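Local atomic coordinates of lasso peptide isopeptidase AtxE2 (PDB entry 5TXE), a protein that hydrolyses the isopeptide bond of the lasso peptides astexin-2 and astexin-3, turning these threaded substrates into linear peptides. Residues Arg133-Ser137 with Asp175-Asp181; Ile229-Val233 with Glu248-Arg253; Gly323-Asn327 with Arg404-Arg408. The protein carries 1 engineered substitution. One frame throughout, in Å; residues are numbered along the deposited sequence.

Interaction 1. Residues Arg133-Ser137 with Asp175-Asp181; sequences RWSPS and DVQWLDD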
ATOM      1  N   ARG A 133      13.445  10.536  14.883  1.00 31.91           N
ATOM      2  CA  ARG A 133      13.223  11.005  16.242  1.00 31.87           C
ATOM      3  C   ARG A 133      14.126  12.163  16.519  1.00 30.81           C
ATOM      4  O   ARG A 133      15.361  12.017  16.443  1.00 30.77           O
ATOM      5  CB  ARG A 133      13.522   9.892  17.210  1.00 32.18           C
ATOM      6  CG  ARG A 133      12.834   8.568  16.854  1.00 39.85           C
ATOM      7  CD  ARG A 133      11.392   8.876  17.015  1.00 44.10           C
ATOM      8  NE  ARG A 133      10.296   8.136  16.366  1.00 59.39           N
ATOM      9  CZ  ARG A 133       9.953   6.888  16.587  1.00 50.74           C
ATOM     10  NH1 ARG A 133      10.709   6.102  17.314  1.00 62.03           N
ATOM     11  NH2 ARG A 133       8.897   6.400  15.996  1.00 53.58           N
ATOM     12  N   TRP A 134      13.550  13.320  16.775  1.00 29.09           N
ATOM     13  CA  TRP A 134      14.366  14.476  17.145  1.00 32.26           C
ATOM     14  C   TRP A 134      14.829  14.383  18.604  1.00 30.66           C
ATOM     15  O   TRP A 134      14.062  14.018  19.483  1.00 36.02           O
ATOM     16  CB  TRP A 134      13.595  15.741  16.985  1.00 29.12           C
ATOM     17  CG  TRP A 134      13.323  16.083  15.619  1.00 28.91           C
ATOM     18  CD1 TRP A 134      12.276  15.640  14.879  1.00 29.97           C
ATOM     19  CD2 TRP A 134      14.011  17.057  14.805  1.00 28.30           C
ATOM     20  NE1 TRP A 134      12.275  16.263  13.654  1.00 30.75           N
ATOM     21  CE2 TRP A 134      13.350  17.123  13.590  1.00 28.94           C
ATOM     22  CE3 TRP A 134      15.151  17.844  14.983  1.00 32.91           C
ATOM     23  CZ2 TRP A 134      13.774  17.947  12.562  1.00 29.54           C
ATOM     24  CZ3 TRP A 134      15.574  18.672  13.950  1.00 29.23           C
ATOM     25  CH2 TRP A 134      14.884  18.718  12.767  1.00 30.58           C
ATOM     26  N   SER A 135      16.083  14.721  18.865  1.00 30.49           N
ATOM     27  CA  SER A 135      16.553  14.884  20.255  1.00 30.73           C
ATOM     28  C   SER A 135      15.807  16.112  20.851  1.00 28.45           C
ATOM     29  O   SER A 135      15.343  16.938  20.101  1.00 29.80           O
ATOM     30  CB  SER A 135      18.051  15.128  20.308  1.00 32.44           C
ATOM     31  OG  SER A 135      18.408  16.262  19.515  1.00 35.17           O
ATOM     32  N   PRO A 136      15.634  16.177  22.184  1.00 32.88           N
ATOM     33  CA  PRO A 136      14.903  17.293  22.853  1.00 36.11           C
ATOM     34  C   PRO A 136      15.504  18.640  22.526  1.00 37.90           C
ATOM     35  O   PRO A 136      14.787  19.590  22.350  1.00 40.91           O
ATOM     36  CB  PRO A 136      15.064  16.993  24.340  1.00 39.57           C
ATOM     37  CG  PRO A 136      15.274  15.492  24.409  1.00 40.65           C
ATOM     38  CD  PRO A 136      15.981  15.092  23.123  1.00 35.02           C
ATOM     39  N   SER A 137      16.824  18.698  22.378  1.00 38.64           N
ATOM     40  CA  SER A 137      17.477  19.953  21.958  1.00 39.45           C
ATOM     41  C   SER A 137      17.204  20.362  20.510  1.00 39.85           C
ATOM     42  O   SER A 137      17.542  21.470  20.081  1.00 34.14           O
ATOM     43  CB  SER A 137      18.996  19.814  22.113  1.00 42.26           C
ATOM     44  OG  SER A 137      19.520  18.807  21.236  1.00 47.02           O
ATOM     45  N   ASP A 175      12.811  -0.252  17.024  1.00 32.36           N
ATOM     46  CA  ASP A 175      12.341   1.091  17.336  1.00 31.24           C
ATOM     47  C   ASP A 175      13.335   1.763  18.282  1.00 29.16           C
ATOM     48  O   ASP A 175      14.136   1.103  18.929  1.00 27.44           O
ATOM     49  CB  ASP A 175      10.975   1.045  18.055  1.00 30.53           C
ATOM     50  CG  ASP A 175      10.124   2.294  17.808  1.00 31.25           C
ATOM     51  OD1 ASP A 175      10.565   3.304  17.183  1.00 32.95           O
ATOM     52  OD2 ASP A 175       8.989   2.298  18.300  1.00 35.77           O
ATOM     53  N   VAL A 176      13.200   3.071  18.377  1.00 26.54           N
ATOM     54  CA  VAL A 176      14.090   3.892  19.166  1.00 30.88           C
ATOM     55  C   VAL A 176      13.406   5.238  19.526  1.00 28.36           C
ATOM     56  O   VAL A 176      12.610   5.757  18.738  1.00 30.36           O
ATOM     57  CB  VAL A 176      15.388   4.138  18.357  1.00 30.83           C
ATOM     58  CG1 VAL A 176      15.088   4.928  17.076  1.00 29.83           C
ATOM     59  CG2 VAL A 176      16.421   4.858  19.215  1.00 30.82           C
ATOM     60  N   GLN A 177      13.697   5.763  20.708  1.00 30.06           N
ATOM     61  CA  GLN A 177      13.326   7.132  21.110  1.00 32.08           C
ATOM     62  C   GLN A 177      14.464   7.720  21.970  1.00 31.55           C
ATOM     63  O   GLN A 177      15.219   6.977  22.606  1.00 31.17           O
ATOM     64  CB  GLN A 177      12.089   7.166  22.015  1.00 34.14           C
ATOM     65  CG  GLN A 177      10.807   6.750  21.372  1.00 42.59           C
ATOM     66  CD  GLN A 177      10.092   7.826  20.535  1.00 53.23           C
ATOM     67  OE1 GLN A 177      10.362   9.069  20.605  1.00 41.86           O
ATOM     68  NE2 GLN A 177       9.134   7.330  19.722  1.00 57.36           N
ATOM     69  N   TRP A 178      14.515   9.053  22.025  1.00 33.63           N
ATOM     70  CA  TRP A 178      15.385   9.767  22.942  1.00 35.17           C
ATOM     71  C   TRP A 178      14.748   9.814  24.330  1.00 33.16           C
ATOM     72  O   TRP A 178      13.579  10.138  24.450  1.00 37.23           O
ATOM     73  CB  TRP A 178      15.570  11.184  22.442  1.00 31.49           C
ATOM     74  CG  TRP A 178      16.216  11.284  21.106  1.00 37.05           C
ATOM     75  CD1 TRP A 178      15.605  11.342  19.868  1.00 36.89           C
ATOM     76  CD2 TRP A 178      17.612  11.378  20.858  1.00 35.17           C
ATOM     77  NE1 TRP A 178      16.552  11.476  18.888  1.00 34.63           N
ATOM     78  CE2 TRP A 178      17.786  11.487  19.469  1.00 35.20           C
ATOM     79  CE3 TRP A 178      18.741  11.409  21.690  1.00 40.15           C
ATOM     80  CZ2 TRP A 178      19.030  11.601  18.890  1.00 38.18           C
ATOM     81  CZ3 TRP A 178      19.977  11.506  21.119  1.00 42.43           C
ATOM     82  CH2 TRP A 178      20.114  11.613  19.721  1.00 40.93           C
ATOM     83  N   LEU A 179      15.501   9.437  25.356  1.00 35.12           N
ATOM     84  CA  LEU A 179      15.105   9.700  26.739  1.00 38.49           C
ATOM     85  C   LEU A 179      15.586  11.108  27.205  1.00 41.99           C
ATOM     86  O   LEU A 179      14.885  11.764  27.955  1.00 48.58           O
ATOM     87  CB  LEU A 179      15.598   8.627  27.684  1.00 39.70           C
ATOM     88  CG  LEU A 179      15.039   7.213  27.489  1.00 42.16           C
ATOM     89  CD1 LEU A 179      15.577   6.246  28.546  1.00 38.89           C
ATOM     90  CD2 LEU A 179      13.528   7.247  27.527  1.00 42.20           C
ATOM     91  N   ASP A 180      16.741  11.549  26.722  1.00 41.92           N
ATOM     92  CA  ASP A 180      17.220  12.916  26.857  1.00 44.63           C
ATOM     93  C   ASP A 180      18.234  13.126  25.747  1.00 48.45           C
ATOM     94  O   ASP A 180      18.428  12.232  24.945  1.00 46.26           O
ATOM     95  CB  ASP A 180      17.808  13.174  28.262  1.00 48.74           C
ATOM     96  CG  ASP A 180      19.012  12.293  28.595  1.00 49.82           C
ATOM     97  OD1 ASP A 180      19.874  12.059  27.730  1.00 52.33           O
ATOM     98  OD2 ASP A 180      19.086  11.801  29.735  1.00 42.96           O
ATOM     99  N   ASP A 181      18.921  14.260  25.702  1.00 46.85           N
ATOM    100  CA  ASP A 181      19.852  14.518  24.613  1.00 46.27           C
ATOM    101  C   ASP A 181      21.012  13.522  24.392  1.00 42.22           C
ATOM    102  O   ASP A 181      21.597  13.518  23.311  1.00 40.86           O
ATOM    103  CB  ASP A 181      20.417  15.927  24.704  1.00 50.38           C
ATOM    104  CG  ASP A 181      19.386  16.983  24.364  1.00 54.50           C
ATOM    105  OD1 ASP A 181      18.635  16.808  23.362  1.00 56.16           O
ATOM    106  OD2 ASP A 181      19.345  18.003  25.086  1.00 61.41           O
TER
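Trp178 lays the five-membered ring of its indole over the backbone of Ser135: the CA of Ser135 stands 3.5 Å from the centroid of that Trp178 ring and 1° off the ring normal, which makes this a CH-pi contact. The contact joins the first strands, 133-134 and 173-178, of two successive four-stranded antiparallel sheets, consistent with neighbouring blades of the beta-propeller known from the prolyl oligopeptidase family. The same indole is also held at its edge. Trp178 NE1 donates to Arg133 O at 2.8 Å; the oxygen lies close to the ring plane, whereas the nitrogen sits well above the carbonyl plane and so off the lone pairs. Face and edge contacts together fix the ring's rotation, and on the sheet side Trp178 also touches Leu184.

Further back along the strands, Arg133 bends at chi2 (-65°), which turns its guanidinium toward Asp175. NH1 of Arg133 forms a salt bridge with Asp175 OD1 at 2.8 Å, meeting that oxygen on its syn side but tilted out of the carboxylate plane. The Gln177 amide lies nearly flat against the guanidinium (planes 13° apart), with NE2 above one face near its rim; NE2 and NH1 are both donors, so no hydrogen bond joins them. The approach of NH1 to Val176 O is implausibly short and its geometry doubtful.

At the other end, Ser137 lies in the loop leading to strand 140-147, and its OG bonds to Thr139 OG1. Asp181 OD1 takes the backbone N of Ser137 at 2.8 Å on its syn lone pair, and Pro136 CD comes within 3.2 Å of that same oxygen.

Interaction 2. Residues Ile229-Val233 with Glu248-Arg253; sequences IVYQV and EVARLR
With chi1 at -58°, Tyr231 holds CG anti to its carbonyl carbon and its ring reaches out to the helix; Val249, with chi1 at 166°, sets CG1 anti to the backbone N and presents both methyls to that ring. Val249 CG1 lies 4.0 Å from the Tyr231 ring centroid, almost on the normal, which defines a CH-pi contact over one face. The second methyl, Val249 CG2, sits 3.9 Å from Tyr231 CG, near the root of the ring. Leu252 comes in at the ring's edge instead, its CD2 4.0 Å from Tyr231 CD1.

Here helix 246-253 packs across a four-stranded antiparallel sheet, probably a blade of the propeller expected in this family: the axes of the short segments 230-233 and 248-253 approach to 9.6 Å with 114° between their directions. Leu252 extends the packing to Asp175 and Gln177 on strand 173-178.

The Arg253 chain, extended from CG to NE, carries its guanidinium to the phenol end, where NH1 lies in the ring plane and the two flat groups stand nearly perpendicular. The NH1 to Tyr231 OH hydrogen bond is modelled too short to trust in detail. Val233 CG2 touches Glu248 OE1 at 3.9 Å, beside a carboxylate already engaged by Arg242 and by the backbone N of Thr245.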
ATOM      1  N   ILE A 229       9.696  -8.858  23.169  1.00 33.04           N
ATOM      2  CA  ILE A 229      10.453  -7.694  22.859  1.00 35.06           C
ATOM      3  C   ILE A 229      11.284  -7.306  24.085  1.00 37.38           C
ATOM      4  O   ILE A 229      10.781  -7.360  25.181  1.00 40.83           O
ATOM      5  CB  ILE A 229       9.492  -6.587  22.497  1.00 32.67           C
ATOM      6  CG1 ILE A 229       8.653  -7.030  21.303  1.00 33.10           C
ATOM      7  CG2 ILE A 229      10.264  -5.316  22.150  1.00 35.12           C
ATOM      8  CD1 ILE A 229       7.650  -5.973  20.840  1.00 37.43           C
ATOM      9  N   VAL A 230      12.559  -6.963  23.883  1.00 37.77           N
ATOM     10  CA  VAL A 230      13.533  -6.616  24.922  1.00 34.87           C
ATOM     11  C   VAL A 230      13.878  -5.156  24.730  1.00 36.26           C
ATOM     12  O   VAL A 230      13.939  -4.671  23.578  1.00 33.01           O
ATOM     13  CB  VAL A 230      14.747  -7.514  24.774  1.00 37.79           C
ATOM     14  CG1 VAL A 230      15.996  -6.989  25.442  1.00 40.93           C
ATOM     15  CG2 VAL A 230      14.435  -8.891  25.298  1.00 42.27           C
ATOM     16  N   TYR A 231      13.991  -4.427  25.847  1.00 36.62           N
ATOM     17  CA  TYR A 231      14.233  -2.962  25.838  1.00 33.03           C
ATOM     18  C   TYR A 231      15.563  -2.731  26.475  1.00 35.30           C
ATOM     19  O   TYR A 231      15.852  -3.346  27.472  1.00 39.14           O
ATOM     20  CB  TYR A 231      13.161  -2.225  26.626  1.00 32.21           C
ATOM     21  CG  TYR A 231      11.823  -2.537  26.057  1.00 34.86           C
ATOM     22  CD1 TYR A 231      11.339  -1.807  24.984  1.00 35.55           C
ATOM     23  CD2 TYR A 231      11.033  -3.603  26.562  1.00 34.65           C
ATOM     24  CE1 TYR A 231      10.118  -2.128  24.405  1.00 37.48           C
ATOM     25  CE2 TYR A 231       9.807  -3.932  25.984  1.00 33.43           C
ATOM     26  CZ  TYR A 231       9.354  -3.175  24.913  1.00 35.04           C
ATOM     27  OH  TYR A 231       8.163  -3.420  24.279  1.00 36.05           O
ATOM     28  N   GLN A 232      16.371  -1.844  25.913  1.00 34.94           N
ATOM     29  CA  GLN A 232      17.665  -1.499  26.488  1.00 34.99           C
ATOM     30  C   GLN A 232      17.882  -0.015  26.321  1.00 30.22           C
ATOM     31  O   GLN A 232      17.277   0.614  25.441  1.00 29.94           O
ATOM     32  CB  GLN A 232      18.816  -2.223  25.754  1.00 41.43           C
ATOM     33  CG  GLN A 232      18.905  -3.741  25.811  1.00 50.63           C
ATOM     34  CD  GLN A 232      19.840  -4.234  26.897  1.00 56.44           C
ATOM     35  OE1 GLN A 232      21.071  -4.215  26.771  1.00 64.50           O
ATOM     36  NE2 GLN A 232      19.256  -4.708  27.955  1.00 61.67           N
ATOM     37  N   VAL A 233      18.767   0.545  27.139  1.00 29.64           N
ATOM     38  CA  VAL A 233      19.072   1.963  27.089  1.00 31.93           C
ATOM     39  C   VAL A 233      20.547   2.138  26.888  1.00 33.16           C
ATOM     40  O   VAL A 233      21.345   1.488  27.561  1.00 33.88           O
ATOM     41  CB  VAL A 233      18.690   2.669  28.406  1.00 35.48           C
ATOM     42  CG1 VAL A 233      19.072   4.138  28.343  1.00 36.11           C
ATOM     43  CG2 VAL A 233      17.195   2.548  28.621  1.00 36.74           C
ATOM     44  N   GLU A 248      10.413   4.305  31.406  1.00 49.76           N
ATOM     45  CA  GLU A 248      11.125   4.442  30.137  1.00 51.74           C
ATOM     46  C   GLU A 248      10.549   3.560  29.009  1.00 43.82           C
ATOM     47  O   GLU A 248      10.344   4.010  27.876  1.00 40.50           O
ATOM     48  CB  GLU A 248      12.578   4.080  30.357  1.00 49.83           C
ATOM     49  CG  GLU A 248      13.299   5.167  31.145  1.00 48.79           C
ATOM     50  CD  GLU A 248      14.651   4.697  31.611  1.00 48.38           C
ATOM     51  OE1 GLU A 248      14.871   3.471  31.638  1.00 48.17           O
ATOM     52  OE2 GLU A 248      15.499   5.535  31.924  1.00 50.57           O
ATOM     53  N   VAL A 249      10.277   2.310  29.353  1.00 40.64           N
ATOM     54  CA  VAL A 249       9.677   1.385  28.451  1.00 44.21           C
ATOM     55  C   VAL A 249       8.341   1.891  27.927  1.00 49.63           C
ATOM     56  O   VAL A 249       8.133   1.914  26.698  1.00 50.28           O
ATOM     57  CB  VAL A 249       9.459   0.046  29.112  1.00 43.79           C
ATOM     58  CG1 VAL A 249       8.518  -0.798  28.259  1.00 47.03           C
ATOM     59  CG2 VAL A 249      10.784  -0.671  29.341  1.00 47.20           C
ATOM     60  N   ALA A 250       7.435   2.288  28.811  1.00 49.13           N
ATOM     61  CA  ALA A 250       6.176   2.866  28.321  1.00 52.37           C
ATOM     62  C   ALA A 250       6.407   4.090  27.401  1.00 49.28           C
ATOM     63  O   ALA A 250       5.686   4.270  26.427  1.00 51.94           O
ATOM     64  CB  ALA A 250       5.263   3.188  29.484  1.00 59.58           C
ATOM     65  N   ARG A 251       7.424   4.918  27.649  1.00 54.92           N
ATOM     66  CA  ARG A 251       7.717   6.047  26.690  1.00 59.37           C
ATOM     67  C   ARG A 251       8.039   5.557  25.255  1.00 57.84           C
ATOM     68  O   ARG A 251       7.970   6.319  24.277  1.00 51.55           O
ATOM     69  CB  ARG A 251       8.835   7.025  27.161  1.00 66.70           C
ATOM     70  CG  ARG A 251       8.364   8.491  27.214  1.00 76.24           C
ATOM     71  CD  ARG A 251       9.404   9.609  27.150  1.00 82.71           C
ATOM     72  NE  ARG A 251      10.390   9.551  28.234  1.00 88.68           N
ATOM     73  CZ  ARG A 251      11.445  10.372  28.319  1.00 85.83           C
ATOM     74  NH1 ARG A 251      11.657  11.303  27.381  1.00 81.81           N
ATOM     75  NH2 ARG A 251      12.304  10.257  29.333  1.00 72.60           N
ATOM     76  N   LEU A 252       8.442   4.295  25.128  1.00 54.71           N
ATOM     77  CA  LEU A 252       8.657   3.715  23.824  1.00 52.18           C
ATOM     78  C   LEU A 252       7.428   2.916  23.357  1.00 48.07           C
ATOM     79  O   LEU A 252       7.052   3.027  22.208  1.00 44.88           O
ATOM     80  CB  LEU A 252       9.949   2.861  23.808  1.00 48.81           C
ATOM     81  CG  LEU A 252      10.463   2.286  22.472  1.00 45.62           C
ATOM     82  CD1 LEU A 252      10.766   3.371  21.501  1.00 49.38           C
ATOM     83  CD2 LEU A 252      11.716   1.462  22.635  1.00 48.96           C
ATOM     84  N   ARG A 253       6.822   2.140  24.249  1.00 51.64           N
ATOM     85  CA  ARG A 253       5.718   1.216  23.938  1.00 55.72           C
ATOM     86  C   ARG A 253       4.393   1.932  23.578  1.00 64.33           C
ATOM     87  O   ARG A 253       3.720   1.561  22.612  1.00 59.50           O
ATOM     88  CB  ARG A 253       5.462   0.301  25.143  1.00 56.69           C
ATOM     89  CG  ARG A 253       5.246  -1.147  24.787  1.00 58.76           C
ATOM     90  CD  ARG A 253       4.829  -2.035  25.953  1.00 62.43           C
ATOM     91  NE  ARG A 253       4.036  -3.143  25.407  1.00 72.99           N
ATOM     92  CZ  ARG A 253       4.523  -4.138  24.641  1.00 86.97           C
ATOM     93  NH1 ARG A 253       5.826  -4.227  24.349  1.00101.84           N
ATOM     94  NH2 ARG A 253       3.709  -5.079  24.162  1.00 78.89           N
TER

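Interaction 3. Residues Gly323-Asn327 with Arg404-Arg408; sequences GWASN and RLTLR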
ATOM      1  N   GLY A 323     -17.761  12.986   0.299  1.00 35.01           N
ATOM      2  CA  GLY A 323     -18.185  13.134  -1.073  1.00 32.13           C
ATOM      3  C   GLY A 323     -18.665  11.797  -1.633  1.00 32.31           C
ATOM      4  O   GLY A 323     -18.683  10.788  -0.931  1.00 32.04           O
ATOM      5  N   TRP A 324     -19.015  11.779  -2.915  1.00 32.34           N
ATOM      6  CA  TRP A 324     -19.480  10.555  -3.568  1.00 37.14           C
ATOM      7  C   TRP A 324     -18.438   9.404  -3.390  1.00 38.71           C
ATOM      8  O   TRP A 324     -17.241   9.575  -3.686  1.00 33.97           O
ATOM      9  CB  TRP A 324     -19.677  10.824  -5.041  1.00 36.10           C
ATOM     10  CG  TRP A 324     -20.282   9.690  -5.808  1.00 42.84           C
ATOM     11  CD1 TRP A 324     -19.626   8.755  -6.516  1.00 44.06           C
ATOM     12  CD2 TRP A 324     -21.677   9.455  -6.025  1.00 45.52           C
ATOM     13  NE1 TRP A 324     -20.512   7.924  -7.151  1.00 47.04           N
ATOM     14  CE2 TRP A 324     -21.782   8.325  -6.851  1.00 45.28           C
ATOM     15  CE3 TRP A 324     -22.850  10.088  -5.585  1.00 44.09           C
ATOM     16  CZ2 TRP A 324     -23.010   7.805  -7.252  1.00 49.17           C
ATOM     17  CZ3 TRP A 324     -24.075   9.580  -5.987  1.00 48.37           C
ATOM     18  CH2 TRP A 324     -24.145   8.433  -6.813  1.00 47.43           C
ATOM     19  N   ALA A 325     -18.889   8.268  -2.881  1.00 35.91           N
ATOM     20  CA  ALA A 325     -18.013   7.123  -2.692  1.00 36.64           C
ATOM     21  C   ALA A 325     -16.791   7.508  -1.889  1.00 34.20           C
ATOM     22  O   ALA A 325     -15.733   6.943  -2.092  1.00 38.38           O
ATOM     23  CB  ALA A 325     -17.578   6.549  -4.051  1.00 34.17           C
ATOM     24  N   SER A 326     -16.920   8.486  -0.998  1.00 33.84           N
ATOM     25  CA  SER A 326     -15.802   8.935  -0.163  1.00 34.31           C
ATOM     26  C   SER A 326     -14.590   9.385  -0.950  1.00 32.94           C
ATOM     27  O   SER A 326     -13.484   9.275  -0.462  1.00 31.08           O
ATOM     28  CB  SER A 326     -15.363   7.825   0.818  1.00 38.55           C
ATOM     29  OG  SER A 326     -16.400   7.604   1.746  1.00 39.55           O
ATOM     30  N   ASN A 327     -14.781   9.895  -2.155  1.00 30.38           N
ATOM     31  CA  ASN A 327     -13.615  10.196  -2.997  1.00 31.24           C
ATOM     32  C   ASN A 327     -12.708  11.373  -2.542  1.00 33.42           C
ATOM     33  O   ASN A 327     -11.542  11.456  -2.963  1.00 29.99           O
ATOM     34  CB  ASN A 327     -14.052  10.385  -4.430  1.00 33.48           C
ATOM     35  CG  ASN A 327     -14.582  11.765  -4.717  1.00 32.74           C
ATOM     36  OD1 ASN A 327     -13.869  12.611  -5.228  1.00 35.99           O
ATOM     37  ND2 ASN A 327     -15.821  11.997  -4.385  1.00 36.37           N
ATOM     38  N   ARG A 404     -12.258  12.409 -13.189  1.00 33.63           N
ATOM     39  CA  ARG A 404     -12.851  11.498 -12.228  1.00 36.48           C
ATOM     40  C   ARG A 404     -14.252  11.087 -12.616  1.00 38.46           C
ATOM     41  O   ARG A 404     -15.069  11.947 -12.848  1.00 43.83           O
ATOM     42  CB  ARG A 404     -12.928  12.132 -10.877  1.00 38.49           C
ATOM     43  CG  ARG A 404     -13.462  11.173  -9.822  1.00 39.24           C
ATOM     44  CD  ARG A 404     -12.840  11.467  -8.470  1.00 38.20           C
ATOM     45  NE  ARG A 404     -11.442  11.042  -8.386  1.00 35.52           N
ATOM     46  CZ  ARG A 404     -10.721  11.051  -7.268  1.00 37.02           C
ATOM     47  NH1 ARG A 404     -11.252  11.447  -6.102  1.00 37.96           N
ATOM     48  NH2 ARG A 404      -9.476  10.633  -7.303  1.00 33.59           N
ATOM     49  N   LEU A 405     -14.499   9.774 -12.683  1.00 38.50           N
ATOM     50  CA  LEU A 405     -15.764   9.174 -13.069  1.00 39.38           C
ATOM     51  C   LEU A 405     -16.521   8.810 -11.814  1.00 38.07           C
ATOM     52  O   LEU A 405     -15.915   8.371 -10.821  1.00 34.89           O
ATOM     53  CB  LEU A 405     -15.582   7.849 -13.852  1.00 40.73           C
ATOM     54  CG  LEU A 405     -14.764   7.838 -15.124  1.00 41.61           C
ATOM     55  CD1 LEU A 405     -14.526   6.398 -15.563  1.00 44.31           C
ATOM     56  CD2 LEU A 405     -15.469   8.599 -16.214  1.00 44.56           C
ATOM     57  N   THR A 406     -17.850   8.895 -11.911  1.00 37.16           N
ATOM     58  CA  THR A 406     -18.722   8.507 -10.848  1.00 37.48           C
ATOM     59  C   THR A 406     -19.953   7.846 -11.365  1.00 37.70           C
ATOM     60  O   THR A 406     -20.525   8.221 -12.398  1.00 42.58           O
ATOM     61  CB  THR A 406     -19.178   9.722 -10.019  1.00 40.54           C
ATOM     62  OG1 THR A 406     -19.797  10.652 -10.885  1.00 40.37           O
ATOM     63  CG2 THR A 406     -17.998  10.413  -9.278  1.00 38.21           C
ATOM     64  N   LEU A 407     -20.361   6.817 -10.653  1.00 35.23           N
ATOM     65  CA  LEU A 407     -21.576   6.171 -10.969  1.00 37.49           C
ATOM     66  C   LEU A 407     -22.072   5.372  -9.759  1.00 38.22           C
ATOM     67  O   LEU A 407     -21.369   5.250  -8.732  1.00 37.83           O
ATOM     68  CB  LEU A 407     -21.449   5.299 -12.218  1.00 41.97           C
ATOM     69  CG  LEU A 407     -20.480   4.110 -12.247  1.00 44.49           C
ATOM     70  CD1 LEU A 407     -20.996   2.880 -11.501  1.00 41.53           C
ATOM     71  CD2 LEU A 407     -20.248   3.744 -13.721  1.00 48.42           C
ATOM     72  N   ARG A 408     -23.310   4.907  -9.859  1.00 35.77           N
ATOM     73  CA  ARG A 408     -23.861   4.067  -8.848  1.00 39.36           C
ATOM     74  C   ARG A 408     -23.933   2.779  -9.581  1.00 42.16           C
ATOM     75  O   ARG A 408     -24.334   2.774 -10.740  1.00 41.55           O
ATOM     76  CB  ARG A 408     -25.238   4.526  -8.408  1.00 39.38           C
ATOM     77  CG  ARG A 408     -25.703   3.801  -7.154  1.00 42.31           C
ATOM     78  CD  ARG A 408     -27.058   4.306  -6.663  1.00 43.46           C
ATOM     79  NE  ARG A 408     -27.051   5.663  -6.103  1.00 40.26           N
ATOM     80  CZ  ARG A 408     -26.659   5.974  -4.876  1.00 45.04           C
ATOM     81  NH1 ARG A 408     -26.153   5.058  -4.049  1.00 49.29           N
ATOM     82  NH2 ARG A 408     -26.720   7.233  -4.466  1.00 52.06           N
TER
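NH1 of Arg404 donates to Asn327 OD1 at 3.0 Å with a fairly straight N-H...O angle of 156°. The oxygen lies in the guanidinium plane and the nitrogen in the carbonyl plane on a lone pair, although the two flat groups are almost perpendicular. A weak second bond runs from NH1 to Asn327 O, while Asp418 forms a salt bridge with NE of the same arginine. The Asn327 amide is held in turn by its own loop: Asn327 ND2 donates to Trp324 O at 2.9 Å, and that oxygen also accepts the backbone N of Asn327.

These bonds tie the tight hairpin loop between strands 315-322 and 328-335 to strand 401-408, an outermost strand of the eight-stranded mixed sheet of the alpha/beta-hydrolase domain. Trp324, with CG anti to the backbone N (chi1 -174°), swings its indole along that strand. Trp324 NE1 donates to Leu407 O at 3.2 Å, nearly in the ring plane but above the carbonyl plane, and Thr406 CG2 touches Trp324 CD1 at 3.6 Å. The far rim, at CH2, lies over a guanidinium face of Arg408, whose NH1 bonds to Gly412 O.

Putting an alanine at Trp324 would probably deprive Leu407 O of this donor and leave Thr406 and the Arg408 guanidinium without the surface they rest on.

Side-chain donors meeting backbone or amide oxygens imply a directional, largely polar join between this hairpin loop and the hydrolase sheet, consistent with a propeller-to-hydrolase interface.

Interactions 1 and 2 share one antiparallel sheet, the first using its outermost strand 173-178 and the second its strand 230-235. They touch directly: Gln177 CG packs against Leu252 CD1 at 3.4 Å, and Arg251 NH2 probably bonds to Leu179 O. Both are partly buried, but interaction 1 joins the outermost strands of two sheets largely through side chains, mixing indole packing with charge, whereas interaction 2 lays a helix on a sheet through mostly apolar groups. Interaction 3 is a surface contact, with nearest atoms about 28 Å from interaction 1 and about 30 Å from interaction 2. It joins a hairpin loop to the hydrolase-domain sheet chiefly by hydrogen bonds.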